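Local coordinates for hypothetical nigD-like protein (Bacteroides caccae, PDB 3QWN), which is of unknown function but, as a NigD-like protein, probably acts as an immunity protein that protects its bacterial producer from a toxin, at residues R54-Y59 with S74-V79; P81-A86 with L164-D169; M145-D150 with I183-Y188. All blocks are in the same frame, centred on the assembly; numbering follows the deposited sequence.

Contact 1 of 3, residues R54-Y59 with S74-V79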
ATOM      1  N   ARG A  54      -5.761   7.273   2.863  1.00 38.61           N
ATOM      2  CA  ARG A  54      -4.860   6.207   3.297  1.00 35.71           C
ATOM      3  C   ARG A  54      -3.455   6.828   3.184  1.00 39.69           C
ATOM      4  O   ARG A  54      -3.065   7.220   2.081  1.00 40.01           O
ATOM      5  CB  ARG A  54      -5.063   4.966   2.412  1.00 34.43           C
ATOM      6  CG  ARG A  54      -4.174   3.753   2.698  1.00 32.05           C
ATOM      7  CD  ARG A  54      -4.619   3.060   3.941  1.00 38.56           C
ATOM      8  NE  ARG A  54      -3.892   1.821   4.229  1.00 46.00           N
ATOM      9  CZ  ARG A  54      -4.039   1.144   5.365  1.00 56.78           C
ATOM     10  NH1 ARG A  54      -4.856   1.592   6.311  1.00 43.00           N
ATOM     11  NH2 ARG A  54      -3.349   0.031   5.579  1.00 39.76           N
ATOM     12  N   VAL A  55      -2.729   6.991   4.325  1.00 34.44           N
ATOM     13  CA  VAL A  55      -1.434   7.680   4.373  1.00 33.44           C
ATOM     14  C   VAL A  55      -0.443   6.964   5.307  1.00 35.94           C
ATOM     15  O   VAL A  55      -0.831   6.082   6.066  1.00 35.57           O
ATOM     16  CB  VAL A  55      -1.639   9.176   4.874  1.00 37.83           C
ATOM     17  CG1 VAL A  55      -2.409  10.035   3.870  1.00 37.45           C
ATOM     18  CG2 VAL A  55      -2.300   9.232   6.256  1.00 37.03           C
HETATM   19  N   MSE A  56       0.830   7.414   5.288  1.00 31.16           N
HETATM   20  CA  MSE A  56       1.902   7.042   6.226  1.00 28.51           C
HETATM   21  C   MSE A  56       1.976   8.145   7.317  1.00 31.77           C
HETATM   22  O   MSE A  56       1.851   9.347   7.033  1.00 29.44           O
HETATM   23  CB  MSE A  56       3.261   6.856   5.525  1.00 29.73           C
HETATM   24  CG  MSE A  56       3.233   5.726   4.492  1.00 36.48           C
HETATM   25 SE   MSE A  56       2.624   4.006   5.244  0.75 42.30          SE
HETATM   26  CE  MSE A  56       4.054   3.732   6.536  1.00 36.68           C
ATOM     27  N   SER A  57       2.142   7.748   8.568  1.00 30.92           N
ATOM     28  CA  SER A  57       2.177   8.754   9.620  1.00 30.29           C
ATOM     29  C   SER A  57       3.017   8.342  10.793  1.00 36.56           C
ATOM     30  O   SER A  57       3.013   7.179  11.212  1.00 36.12           O
ATOM     31  CB  SER A  57       0.753   9.039  10.113  1.00 31.27           C
ATOM     32  OG  SER A  57       0.662  10.058  11.092  1.00 37.11           O
ATOM     33  N   ASN A  58       3.663   9.342  11.381  1.00 35.25           N
ATOM     34  CA  ASN A  58       4.302   9.276  12.673  1.00 35.65           C
ATOM     35  C   ASN A  58       3.348  10.010  13.614  1.00 41.63           C
ATOM     36  O   ASN A  58       3.073  11.204  13.442  1.00 42.14           O
ATOM     37  CB  ASN A  58       5.712   9.861  12.707  1.00 37.26           C
ATOM     38  CG  ASN A  58       6.361   9.719  14.065  1.00 50.04           C
ATOM     39  OD1 ASN A  58       6.361  10.631  14.859  1.00 52.52           O
ATOM     40  ND2 ASN A  58       6.821   8.547  14.407  1.00 54.77           N
ATOM     41  N   TYR A  59       2.799   9.284  14.572  1.00 37.45           N
ATOM     42  CA  TYR A  59       1.848   9.852  15.510  1.00 36.04           C
ATOM     43  C   TYR A  59       1.999   9.144  16.833  1.00 40.18           C
ATOM     44  O   TYR A  59       2.507   8.020  16.882  1.00 36.93           O
ATOM     45  CB  TYR A  59       0.389   9.687  14.959  1.00 34.92           C
ATOM     46  CG  TYR A  59      -0.148   8.280  15.079  1.00 34.54           C
ATOM     47  CD1 TYR A  59       0.185   7.299  14.144  1.00 36.11           C
ATOM     48  CD2 TYR A  59      -0.947   7.908  16.154  1.00 36.30           C
ATOM     49  CE1 TYR A  59      -0.311   5.995  14.248  1.00 35.05           C
ATOM     50  CE2 TYR A  59      -1.428   6.599  16.285  1.00 37.53           C
ATOM     51  CZ  TYR A  59      -1.113   5.646  15.327  1.00 44.34           C
ATOM     52  OH  TYR A  59      -1.588   4.355  15.448  1.00 43.67           O
ATOM     53  N   SER A  74       4.102  13.492  11.761  1.00 37.97           N
ATOM     54  CA  SER A  74       4.402  13.512  10.311  1.00 38.23           C
ATOM     55  C   SER A  74       3.331  12.794   9.529  1.00 38.09           C
ATOM     56  O   SER A  74       2.673  11.933  10.066  1.00 37.78           O
ATOM     57  CB  SER A  74       5.787  12.961   9.985  1.00 40.90           C
ATOM     58  OG  SER A  74       5.788  11.552   9.952  1.00 54.80           O
ATOM     59  N   LEU A  75       3.117  13.219   8.299  1.00 33.90           N
ATOM     60  CA  LEU A  75       2.178  12.652   7.339  1.00 33.30           C
ATOM     61  C   LEU A  75       2.781  12.647   5.992  1.00 40.22           C
ATOM     62  O   LEU A  75       3.405  13.632   5.602  1.00 39.30           O
ATOM     63  CB  LEU A  75       0.864  13.437   7.241  1.00 33.53           C
ATOM     64  CG  LEU A  75      -0.181  13.279   8.312  1.00 37.52           C
ATOM     65  CD1 LEU A  75      -1.307  14.293   8.082  1.00 39.70           C
ATOM     66  CD2 LEU A  75      -0.752  11.856   8.367  1.00 31.17           C
ATOM     67  N   GLN A  76       2.587  11.557   5.260  1.00 40.13           N
ATOM     68  CA  GLN A  76       3.014  11.495   3.873  1.00 41.26           C
ATOM     69  C   GLN A  76       2.118  10.527   3.117  1.00 45.21           C
ATOM     70  O   GLN A  76       1.481   9.660   3.706  1.00 46.07           O
ATOM     71  CB  GLN A  76       4.503  11.171   3.710  1.00 41.73           C
ATOM     72  CG  GLN A  76       4.880   9.744   3.981  1.00 46.89           C
ATOM     73  CD  GLN A  76       6.368   9.592   3.908  1.00 64.23           C
ATOM     74  OE1 GLN A  76       7.134  10.180   4.693  1.00 65.23           O
ATOM     75  NE2 GLN A  76       6.804   8.765   2.988  1.00 50.72           N
ATOM     76  N   SER A  77       2.042  10.715   1.829  1.00 41.80           N
ATOM     77  CA  SER A  77       1.226   9.894   0.975  1.00 42.19           C
ATOM     78  C   SER A  77       1.827   8.505   0.789  1.00 46.45           C
ATOM     79  O   SER A  77       3.017   8.259   1.061  1.00 45.59           O
ATOM     80  CB  SER A  77       1.073  10.578  -0.376  1.00 45.92           C
ATOM     81  OG  SER A  77       2.313  10.598  -1.065  1.00 47.89           O
ATOM     82  N   LEU A  78       0.979   7.597   0.324  1.00 42.66           N
ATOM     83  CA  LEU A  78       1.365   6.254  -0.072  1.00 40.52           C
ATOM     84  C   LEU A  78       0.654   5.976  -1.392  1.00 47.61           C
ATOM     85  O   LEU A  78      -0.266   6.730  -1.771  1.00 47.82           O
ATOM     86  CB  LEU A  78       1.103   5.187   1.011  1.00 38.14           C
ATOM     87  CG  LEU A  78      -0.286   5.031   1.629  1.00 38.76           C
ATOM     88  CD1 LEU A  78      -1.239   4.361   0.688  1.00 41.04           C
ATOM     89  CD2 LEU A  78      -0.218   4.139   2.824  1.00 27.75           C
ATOM     90  N   VAL A  79       1.093   4.933  -2.116  1.00 45.07           N
ATOM     91  CA  VAL A  79       0.500   4.599  -3.418  1.00 45.18           C
ATOM     92  C   VAL A  79      -0.637   3.633  -3.147  1.00 50.66           C
ATOM     93  O   VAL A  79      -0.440   2.668  -2.409  1.00 51.99           O
ATOM     94  CB  VAL A  79       1.558   4.028  -4.410  1.00 48.22           C
ATOM     95  CG1 VAL A  79       0.999   3.896  -5.811  1.00 48.61           C
ATOM     96  CG2 VAL A  79       2.822   4.887  -4.433  1.00 47.52           C
TER
HETATM   97  O   HOH W   1      -1.834   8.754   0.261  1.00 35.80           O
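Five hydrogen bonds of ordinary strength join segments 54-59 and 74-79, whose strands run antiparallel. Met56, a selenomethionine, and Gln76 form a hydrogen-bonded pair: Met56 N reaches Gln76 O at 2.8 Å, nearly along the C=O axis, and Gln76 N returns the bond to Met56 O. At the other end Ser74 N gives a 3.0 Å bond to Asn58 O on a lone pair. The carbonyl oxygen of Ser74 is gripped twice. Asn58 N approaches from above its plane, 42° out of it, while Ser57 OG, held anti to its own backbone N (chi1 -177°), comes almost straight down the C=O axis at 2.9 Å. The hydroxyl of Ser57, itself in a non-hydrogen-bonded pair with Leu75, thus adds a bond to the neighbouring Ser74 carbonyl. Near Arg54 and Leu78 a water joins the two backbones, donating to Arg54 O at 2.7 Å and accepting from Leu78 N.

Apolar contacts fill both faces. On the face of Ser57 and Leu75, the Leu75 CD2 methyl lies 3.7 Å from Val55 CG2 and also touches Ser57 CB. On the face of Met56 and Gln76, the doubly bent Met56 chain crosses Leu78 at about a right angle, SE meeting Leu78 CD2 at 3.7 Å; the other branch, CD1, rests on Arg54 CG.

The two segments belong to the hairpin of strands 52-63 and 68-77 in the NigD-like OB domain. Strand 13-19 pairs with the far edge of 52-63, and strand 158-167 packs Tyr163 against Met56, Gln76 and Leu78.

Contact 2 of 3, residues P81-A86 with L164-D169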
ATOM      1  N   PRO A  81      -2.517   1.537  -5.576  1.00 51.02           N
ATOM      2  CA  PRO A  81      -2.779   1.102  -6.954  1.00 52.48           C
ATOM      3  C   PRO A  81      -3.947   0.121  -7.030  1.00 59.88           C
ATOM      4  O   PRO A  81      -4.002  -0.891  -6.307  1.00 56.93           O
ATOM      5  CB  PRO A  81      -1.458   0.460  -7.390  1.00 54.16           C
ATOM      6  CG  PRO A  81      -0.821  -0.033  -6.118  1.00 56.24           C
ATOM      7  CD  PRO A  81      -1.389   0.789  -4.970  1.00 50.73           C
ATOM      8  N   THR A  82      -4.903   0.434  -7.922  1.00 61.84           N
ATOM      9  CA  THR A  82      -6.038  -0.453  -8.134  1.00 62.97           C
ATOM     10  C   THR A  82      -5.564  -1.558  -9.091  1.00 67.04           C
ATOM     11  O   THR A  82      -5.035  -1.226 -10.165  1.00 68.44           O
ATOM     12  CB  THR A  82      -7.281   0.313  -8.634  1.00 68.75           C
ATOM     13  OG1 THR A  82      -7.650   1.291  -7.658  1.00 67.45           O
ATOM     14  CG2 THR A  82      -8.477  -0.619  -8.876  1.00 67.54           C
ATOM     15  N   PRO A  83      -5.703  -2.860  -8.712  1.00 60.30           N
ATOM     16  CA  PRO A  83      -5.297  -3.933  -9.638  1.00 60.45           C
ATOM     17  C   PRO A  83      -6.057  -3.830 -10.968  1.00 63.00           C
ATOM     18  O   PRO A  83      -7.283  -3.679 -10.984  1.00 63.10           O
ATOM     19  CB  PRO A  83      -5.657  -5.223  -8.873  1.00 62.38           C
ATOM     20  CG  PRO A  83      -5.750  -4.810  -7.455  1.00 65.38           C
ATOM     21  CD  PRO A  83      -6.292  -3.420  -7.477  1.00 60.49           C
ATOM     22  N   LYS A  84      -5.311  -3.853 -12.074  1.00 58.49           N
ATOM     23  CA  LYS A  84      -5.870  -3.724 -13.408  1.00 60.43           C
ATOM     24  C   LYS A  84      -5.262  -4.776 -14.346  1.00 66.24           C
ATOM     25  O   LYS A  84      -4.078  -5.088 -14.200  1.00 63.22           O
ATOM     26  CB  LYS A  84      -5.648  -2.299 -13.953  1.00 62.29           C
ATOM     27  CG  LYS A  84      -6.599  -1.252 -13.386  1.00 69.73           C
ATOM     28  CD  LYS A  84      -5.980   0.140 -13.502  1.00 89.93           C
ATOM     29  CE  LYS A  84      -6.704   1.192 -12.677  1.00105.63           C
ATOM     30  NZ  LYS A  84      -5.943   2.480 -12.602  1.00112.51           N
ATOM     31  N   PRO A  85      -6.049  -5.335 -15.315  1.00 67.29           N
ATOM     32  CA  PRO A  85      -5.480  -6.344 -16.234  1.00 69.44           C
ATOM     33  C   PRO A  85      -4.408  -5.752 -17.146  1.00 74.65           C
ATOM     34  O   PRO A  85      -4.393  -4.542 -17.344  1.00 74.70           O
ATOM     35  CB  PRO A  85      -6.696  -6.818 -17.035  1.00 74.20           C
ATOM     36  CG  PRO A  85      -7.659  -5.674 -16.976  1.00 78.46           C
ATOM     37  CD  PRO A  85      -7.475  -5.078 -15.621  1.00 70.77           C
ATOM     38  N   ALA A  86      -3.520  -6.601 -17.694  1.00 72.75           N
ATOM     39  CA  ALA A  86      -2.419  -6.187 -18.575  1.00 73.95           C
ATOM     40  C   ALA A  86      -2.904  -5.387 -19.815  1.00 85.55           C
ATOM     41  O   ALA A  86      -2.142  -4.587 -20.360  1.00 85.16           O
ATOM     42  CB  ALA A  86      -1.630  -7.406 -19.016  1.00 75.00           C
ATOM     43  N   LEU A 164       2.980   0.922  -0.363  1.00 39.95           N
ATOM     44  CA  LEU A 164       1.816   0.593  -1.180  1.00 41.44           C
ATOM     45  C   LEU A 164       0.691  -0.019  -0.330  1.00 45.92           C
ATOM     46  O   LEU A 164       0.951  -0.824   0.544  1.00 45.67           O
ATOM     47  CB  LEU A 164       2.213  -0.410  -2.295  1.00 42.84           C
ATOM     48  CG  LEU A 164       2.749   0.160  -3.612  1.00 48.67           C
ATOM     49  CD1 LEU A 164       4.166   0.737  -3.461  1.00 48.87           C
ATOM     50  CD2 LEU A 164       2.766  -0.892  -4.651  1.00 45.08           C
ATOM     51  N   SER A 165      -0.553   0.346  -0.614  1.00 43.54           N
ATOM     52  CA  SER A 165      -1.743  -0.219   0.013  1.00 43.27           C
ATOM     53  C   SER A 165      -2.659  -0.557  -1.128  1.00 50.32           C
ATOM     54  O   SER A 165      -3.234   0.351  -1.734  1.00 52.57           O
ATOM     55  CB  SER A 165      -2.380   0.756   0.999  1.00 45.41           C
ATOM     56  OG  SER A 165      -2.007   0.496   2.341  1.00 45.78           O
ATOM     57  N   VAL A 166      -2.661  -1.827  -1.542  1.00 46.12           N
ATOM     58  CA  VAL A 166      -3.465  -2.292  -2.665  1.00 49.12           C
ATOM     59  C   VAL A 166      -4.916  -2.523  -2.189  1.00 59.62           C
ATOM     60  O   VAL A 166      -5.134  -3.459  -1.405  1.00 60.57           O
ATOM     61  CB  VAL A 166      -2.880  -3.577  -3.329  1.00 52.37           C
ATOM     62  CG1 VAL A 166      -3.655  -3.927  -4.589  1.00 53.89           C
ATOM     63  CG2 VAL A 166      -1.397  -3.426  -3.639  1.00 50.91           C
ATOM     64  N   PRO A 167      -5.918  -1.728  -2.672  1.00 58.61           N
ATOM     65  CA  PRO A 167      -7.328  -1.968  -2.259  1.00 59.45           C
ATOM     66  C   PRO A 167      -7.872  -3.315  -2.732  1.00 64.21           C
ATOM     67  O   PRO A 167      -7.662  -3.685  -3.881  1.00 67.08           O
ATOM     68  CB  PRO A 167      -8.093  -0.807  -2.907  1.00 61.78           C
ATOM     69  CG  PRO A 167      -7.231  -0.369  -4.044  1.00 65.70           C
ATOM     70  CD  PRO A 167      -5.815  -0.583  -3.604  1.00 59.71           C
ATOM     71  N   LEU A 168      -8.572  -4.045  -1.851  1.00 59.15           N
ATOM     72  CA  LEU A 168      -9.094  -5.376  -2.176  1.00 59.59           C
ATOM     73  C   LEU A 168     -10.636  -5.443  -2.149  1.00 68.33           C
ATOM     74  O   LEU A 168     -11.208  -6.536  -2.186  1.00 70.10           O
ATOM     75  CB  LEU A 168      -8.502  -6.434  -1.212  1.00 57.53           C
ATOM     76  CG  LEU A 168      -6.992  -6.504  -1.062  1.00 58.10           C
ATOM     77  CD1 LEU A 168      -6.616  -7.419   0.099  1.00 57.96           C
ATOM     78  CD2 LEU A 168      -6.323  -6.924  -2.352  1.00 53.57           C
ATOM     79  N   ASP A 169     -11.297  -4.279  -2.151  1.00 68.15           N
ATOM     80  CA  ASP A 169     -12.760  -4.145  -2.123  1.00 70.42           C
ATOM     81  C   ASP A 169     -13.436  -4.755  -3.361  1.00 75.59           C
ATOM     82  O   ASP A 169     -14.535  -5.309  -3.232  1.00 77.90           O
ATOM     83  CB  ASP A 169     -13.155  -2.667  -1.965  1.00 73.09           C
ATOM     84  CG  ASP A 169     -12.482  -1.995  -0.780  1.00 95.88           C
ATOM     85  OD1 ASP A 169     -12.656  -2.481   0.364  1.00 97.91           O
ATOM     86  OD2 ASP A 169     -11.715  -1.034  -1.000  1.00106.44           O
TER
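Val166 reaches across to two prolines of the segment 81-86. Its CB stands 4.2 Å from the carbonyl oxygen of Pro81, and there the side chain forks. CG1, anti to the backbone N (chi1 -173°), turns into the angle between the two prolines: it lies 3.5 Å from Pro81 O and 3.7 Å from CG of the Pro83 ring, which it meets obliquely. CG2, the branch beside the backbone N, faces the Pro81 ring instead, at a looser 4.2 Å from CG. One valine thus touches two prolines of an extended chain, with a single residue between them.

No hydrogen bond crosses between the segments, so the fit depends on shape. Pro167 brings its ring carbon CD to within 3.3 Å of Pro81 O, and CG of the same ring nears the hydroxyl oxygen of Thr82. Pro81, Pro83 and Pro167 have no N-H to donate, and the contact is made by carbon-carbon and carbon-oxygen packing. Upstream, Leu164 CD2 comes to 4.0 Å from Pro81 CG, and the two side chains cross at about a right angle.

The loop of Pro81 to Pro83 follows strand 68-77 in the chain and leads into the short strand 84-85, where Lys84 joins strand 127-133 by backbone bonds. Strand 158-167 pairs on one side with strand 111-120. The prolines pack strand 158-167, at the edge of the three-stranded sheet, against the edge of the five-stranded one, with Pro83 and Val166 both resting on Ile130, in the NigD-like beta-sandwich domain.

Contact 3 of 3, residues M145-D150 with I183-Y188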
HETATM    1  N   MSE A 145      -1.293 -11.210  -8.798  1.00 54.57           N
HETATM    2  CA  MSE A 145      -0.844  -9.821  -8.827  1.00 51.22           C
HETATM    3  C   MSE A 145       0.623  -9.735  -9.156  1.00 56.30           C
HETATM    4  O   MSE A 145       1.432 -10.449  -8.576  1.00 57.07           O
HETATM    5  CB  MSE A 145      -1.109  -9.135  -7.492  1.00 50.44           C
HETATM    6  CG  MSE A 145      -2.569  -8.993  -7.158  1.00 57.18           C
HETATM    7 SE   MSE A 145      -2.775  -7.850  -5.629  0.75 62.66          SE
HETATM    8  CE  MSE A 145      -4.695  -8.064  -5.381  1.00 61.20           C
ATOM      9  N   LEU A 146       0.965  -8.888 -10.106  1.00 54.58           N
ATOM     10  CA  LEU A 146       2.348  -8.644 -10.489  1.00 54.47           C
ATOM     11  C   LEU A 146       2.621  -7.179 -10.290  1.00 56.85           C
ATOM     12  O   LEU A 146       1.848  -6.349 -10.769  1.00 56.02           O
ATOM     13  CB  LEU A 146       2.640  -9.069 -11.940  1.00 56.82           C
ATOM     14  CG  LEU A 146       4.023  -8.703 -12.532  1.00 60.91           C
ATOM     15  CD1 LEU A 146       5.197  -9.341 -11.724  1.00 60.54           C
ATOM     16  CD2 LEU A 146       4.095  -9.128 -13.989  1.00 60.00           C
ATOM     17  N   LEU A 147       3.703  -6.857  -9.557  1.00 51.40           N
ATOM     18  CA  LEU A 147       4.061  -5.476  -9.335  1.00 48.55           C
ATOM     19  C   LEU A 147       4.564  -4.828 -10.633  1.00 54.83           C
ATOM     20  O   LEU A 147       5.449  -5.369 -11.312  1.00 54.75           O
ATOM     21  CB  LEU A 147       5.123  -5.319  -8.222  1.00 45.47           C
ATOM     22  CG  LEU A 147       5.494  -3.877  -7.867  1.00 45.52           C
ATOM     23  CD1 LEU A 147       4.393  -3.189  -7.090  1.00 43.84           C
ATOM     24  CD2 LEU A 147       6.793  -3.815  -7.149  1.00 44.50           C
ATOM     25  N   TYR A 148       3.981  -3.671 -10.951  1.00 51.05           N
ATOM     26  CA  TYR A 148       4.414  -2.800 -12.012  1.00 51.91           C
ATOM     27  C   TYR A 148       5.271  -1.716 -11.350  1.00 53.35           C
ATOM     28  O   TYR A 148       4.827  -1.084 -10.379  1.00 49.77           O
ATOM     29  CB  TYR A 148       3.207  -2.204 -12.760  1.00 54.37           C
ATOM     30  CG  TYR A 148       3.557  -1.100 -13.739  1.00 57.08           C
ATOM     31  CD1 TYR A 148       3.809   0.198 -13.296  1.00 57.56           C
ATOM     32  CD2 TYR A 148       3.561  -1.333 -15.110  1.00 60.21           C
ATOM     33  CE1 TYR A 148       4.151   1.213 -14.188  1.00 56.50           C
ATOM     34  CE2 TYR A 148       3.850  -0.311 -16.015  1.00 62.11           C
ATOM     35  CZ  TYR A 148       4.150   0.959 -15.548  1.00 69.12           C
ATOM     36  OH  TYR A 148       4.439   1.979 -16.421  1.00 73.69           O
ATOM     37  N   HIS A 149       6.491  -1.512 -11.851  1.00 49.95           N
ATOM     38  CA  HIS A 149       7.355  -0.465 -11.337  1.00 47.73           C
ATOM     39  C   HIS A 149       8.145   0.137 -12.479  1.00 53.36           C
ATOM     40  O   HIS A 149       8.968  -0.542 -13.095  1.00 53.49           O
ATOM     41  CB  HIS A 149       8.283  -0.945 -10.187  1.00 46.47           C
ATOM     42  CG  HIS A 149       9.313   0.078  -9.775  1.00 48.69           C
ATOM     43  ND1 HIS A 149      10.614  -0.287  -9.496  1.00 49.75           N
ATOM     44  CD2 HIS A 149       9.209   1.435  -9.675  1.00 49.23           C
ATOM     45  CE1 HIS A 149      11.251   0.843  -9.202  1.00 48.31           C
ATOM     46  NE2 HIS A 149      10.446   1.903  -9.310  1.00 48.25           N
ATOM     47  N   ASP A 150       7.887   1.422 -12.750  1.00 50.43           N
ATOM     48  CA  ASP A 150       8.592   2.206 -13.755  1.00 50.95           C
ATOM     49  C   ASP A 150       9.448   3.238 -13.030  1.00 52.95           C
ATOM     50  O   ASP A 150       8.906   4.150 -12.409  1.00 49.69           O
ATOM     51  CB  ASP A 150       7.599   2.865 -14.720  1.00 53.51           C
ATOM     52  CG  ASP A 150       8.188   3.593 -15.921  1.00 60.93           C
ATOM     53  OD1 ASP A 150       9.407   3.418 -16.194  1.00 62.28           O
ATOM     54  OD2 ASP A 150       7.425   4.319 -16.601  1.00 62.28           O
ATOM     55  N   ILE A 183      -4.529 -14.277  -2.609  1.00 57.71           N
ATOM     56  CA  ILE A 183      -3.749 -13.316  -3.387  1.00 56.99           C
ATOM     57  C   ILE A 183      -2.340 -13.870  -3.523  1.00 58.96           C
ATOM     58  O   ILE A 183      -1.696 -14.159  -2.513  1.00 57.31           O
ATOM     59  CB  ILE A 183      -3.773 -11.880  -2.791  1.00 58.56           C
ATOM     60  CG1 ILE A 183      -5.228 -11.330  -2.748  1.00 60.26           C
ATOM     61  CG2 ILE A 183      -2.816 -10.929  -3.552  1.00 56.54           C
ATOM     62  CD1 ILE A 183      -5.525 -10.595  -1.526  1.00 68.90           C
ATOM     63  N   LYS A 184      -1.878 -14.034  -4.768  1.00 54.84           N
ATOM     64  CA  LYS A 184      -0.533 -14.501  -5.084  1.00 53.98           C
ATOM     65  C   LYS A 184       0.215 -13.337  -5.745  1.00 57.31           C
ATOM     66  O   LYS A 184      -0.070 -12.974  -6.888  1.00 59.99           O
ATOM     67  CB  LYS A 184      -0.580 -15.751  -5.955  1.00 58.89           C
ATOM     68  CG  LYS A 184      -1.125 -16.957  -5.211  1.00 63.51           C
ATOM     69  CD  LYS A 184      -1.015 -18.200  -6.045  1.00 71.19           C
ATOM     70  CE  LYS A 184      -1.671 -19.384  -5.380  1.00 68.62           C
ATOM     71  NZ  LYS A 184      -1.384 -20.626  -6.121  1.00 86.32           N
ATOM     72  N   PHE A 185       1.119 -12.716  -4.988  1.00 49.72           N
ATOM     73  CA  PHE A 185       1.865 -11.539  -5.405  1.00 46.87           C
ATOM     74  C   PHE A 185       3.268 -11.885  -5.918  1.00 51.67           C
ATOM     75  O   PHE A 185       4.044 -12.543  -5.230  1.00 52.20           O
ATOM     76  CB  PHE A 185       1.950 -10.521  -4.241  1.00 44.86           C
ATOM     77  CG  PHE A 185       2.776  -9.291  -4.529  1.00 43.85           C
ATOM     78  CD1 PHE A 185       2.275  -8.266  -5.330  1.00 44.87           C
ATOM     79  CD2 PHE A 185       4.057  -9.155  -4.001  1.00 42.57           C
ATOM     80  CE1 PHE A 185       3.047  -7.136  -5.597  1.00 43.63           C
ATOM     81  CE2 PHE A 185       4.824  -8.012  -4.261  1.00 42.98           C
ATOM     82  CZ  PHE A 185       4.311  -7.011  -5.058  1.00 40.60           C
ATOM     83  N   LYS A 186       3.580 -11.404  -7.134  1.00 47.90           N
ATOM     84  CA  LYS A 186       4.873 -11.534  -7.805  1.00 47.89           C
ATOM     85  C   LYS A 186       5.488 -10.156  -8.018  1.00 48.98           C
ATOM     86  O   LYS A 186       4.767  -9.158  -8.118  1.00 47.28           O
ATOM     87  CB  LYS A 186       4.725 -12.253  -9.148  1.00 53.81           C
ATOM     88  CG  LYS A 186       4.683 -13.771  -9.042  1.00 59.61           C
ATOM     89  CD  LYS A 186       4.512 -14.425 -10.408  1.00 64.77           C
ATOM     90  CE  LYS A 186       4.040 -15.854 -10.307  1.00 74.09           C
ATOM     91  NZ  LYS A 186       4.088 -16.551 -11.622  1.00 92.92           N
ATOM     92  N   TYR A 187       6.815 -10.094  -8.090  1.00 45.03           N
ATOM     93  CA  TYR A 187       7.538  -8.824  -8.287  1.00 44.03           C
ATOM     94  C   TYR A 187       8.944  -9.126  -8.783  1.00 48.11           C
ATOM     95  O   TYR A 187       9.499 -10.185  -8.450  1.00 49.19           O
ATOM     96  CB  TYR A 187       7.592  -7.988  -6.968  1.00 42.22           C
ATOM     97  CG  TYR A 187       8.459  -8.600  -5.876  1.00 44.44           C
ATOM     98  CD1 TYR A 187       8.042  -9.730  -5.172  1.00 46.11           C
ATOM     99  CD2 TYR A 187       9.706  -8.060  -5.562  1.00 44.61           C
ATOM    100  CE1 TYR A 187       8.851 -10.312  -4.193  1.00 44.99           C
ATOM    101  CE2 TYR A 187      10.529  -8.646  -4.598  1.00 43.53           C
ATOM    102  CZ  TYR A 187      10.093  -9.760  -3.903  1.00 47.39           C
ATOM    103  OH  TYR A 187      10.893 -10.274  -2.898  1.00 41.51           O
ATOM    104  N   TYR A 188       9.516  -8.208  -9.565  1.00 42.29           N
ATOM    105  CA  TYR A 188      10.880  -8.365 -10.053  1.00 42.43           C
ATOM    106  C   TYR A 188      11.839  -7.792  -9.042  1.00 46.63           C
ATOM    107  O   TYR A 188      11.589  -6.726  -8.479  1.00 46.47           O
ATOM    108  CB  TYR A 188      11.059  -7.730 -11.434  1.00 43.81           C
ATOM    109  CG  TYR A 188      10.530  -8.601 -12.562  1.00 46.13           C
ATOM    110  CD1 TYR A 188       9.159  -8.769 -12.759  1.00 48.14           C
ATOM    111  CD2 TYR A 188      11.399  -9.239 -13.446  1.00 48.10           C
ATOM    112  CE1 TYR A 188       8.667  -9.541 -13.807  1.00 53.94           C
ATOM    113  CE2 TYR A 188      10.916 -10.046 -14.481  1.00 51.22           C
ATOM    114  CZ  TYR A 188       9.544 -10.193 -14.661  1.00 61.31           C
ATOM    115  OH  TYR A 188       9.012 -10.966 -15.681  1.00 62.91           O
TER
HETATM  116  O   HOH W   2       7.725  -6.179 -10.564  1.00 48.12           O
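Three backbone hydrogen bonds tie segment 145-150 to segment 183-188 in parallel register. Met145, a selenomethionine, bonds to the residues flanking Phe185: its N points at Lys184 O with a nearly straight N-H...O angle of 174°, and its O accepts from Lys186 N at 2.8 Å. Leu147 N then donates to Lys186 O at 2.9 Å. Farther on the strands diverge, consistent with their 32° angle, and a water carries the link, donating to Leu147 O at 2.5 Å and accepting from Tyr188 N.

Round this backbone core, the face of Met145 and Phe185 is apolar. The extended Met145 chain crosses Ile183 obliquely, SE lying 3.7 Å from CG2. Phe185, its CG anti to the backbone N (chi1 176°), reaches forward so that CZ sits 3.7 Å from Leu147 CB. On the face of Leu146 and Lys186, Leu146 CD1 touches the edge of the Tyr188 ring, 4.1 Å from CE1.

A second layer surrounds these groups. Leu112 and Met114 of strand 111-120 lie against Met145 and Phe185 respectively, His97 stacks on the Tyr188 ring, and His97 ND1 also bonds to Leu147 O.

Chemically, the join divides into a buried apolar side turned to the opposing sheet of the sandwich and a more polar outer side, where the Lys186 ammonium makes a long, weak ion pair with Glu198.

Overall arrangement
Contact 1 closes before the other two open, while the segments of contacts 2 and 3 alternate along the chain. Contact 1 lies in the OB domain and contacts 2 and 3 in the beta sandwich. Contacts 1 and 2, with centres about 19 Å apart, meet at the domain junction: Val79 O lies 2.9 Å from Ser165 N and Arg54 NE 3.0 Å from Ser165 OG, both probable hydrogen bonds. Contacts 2 and 3 are closer, about 10 Å between centres, and share the sandwich interior, with Leu168 CD2 3.6 Å from Met145 CE. Contacts 1 and 3 do not touch, their nearest atoms being about 8 Å apart and their centres on opposite sides of the chain's centre, whereas contact 2 touches both.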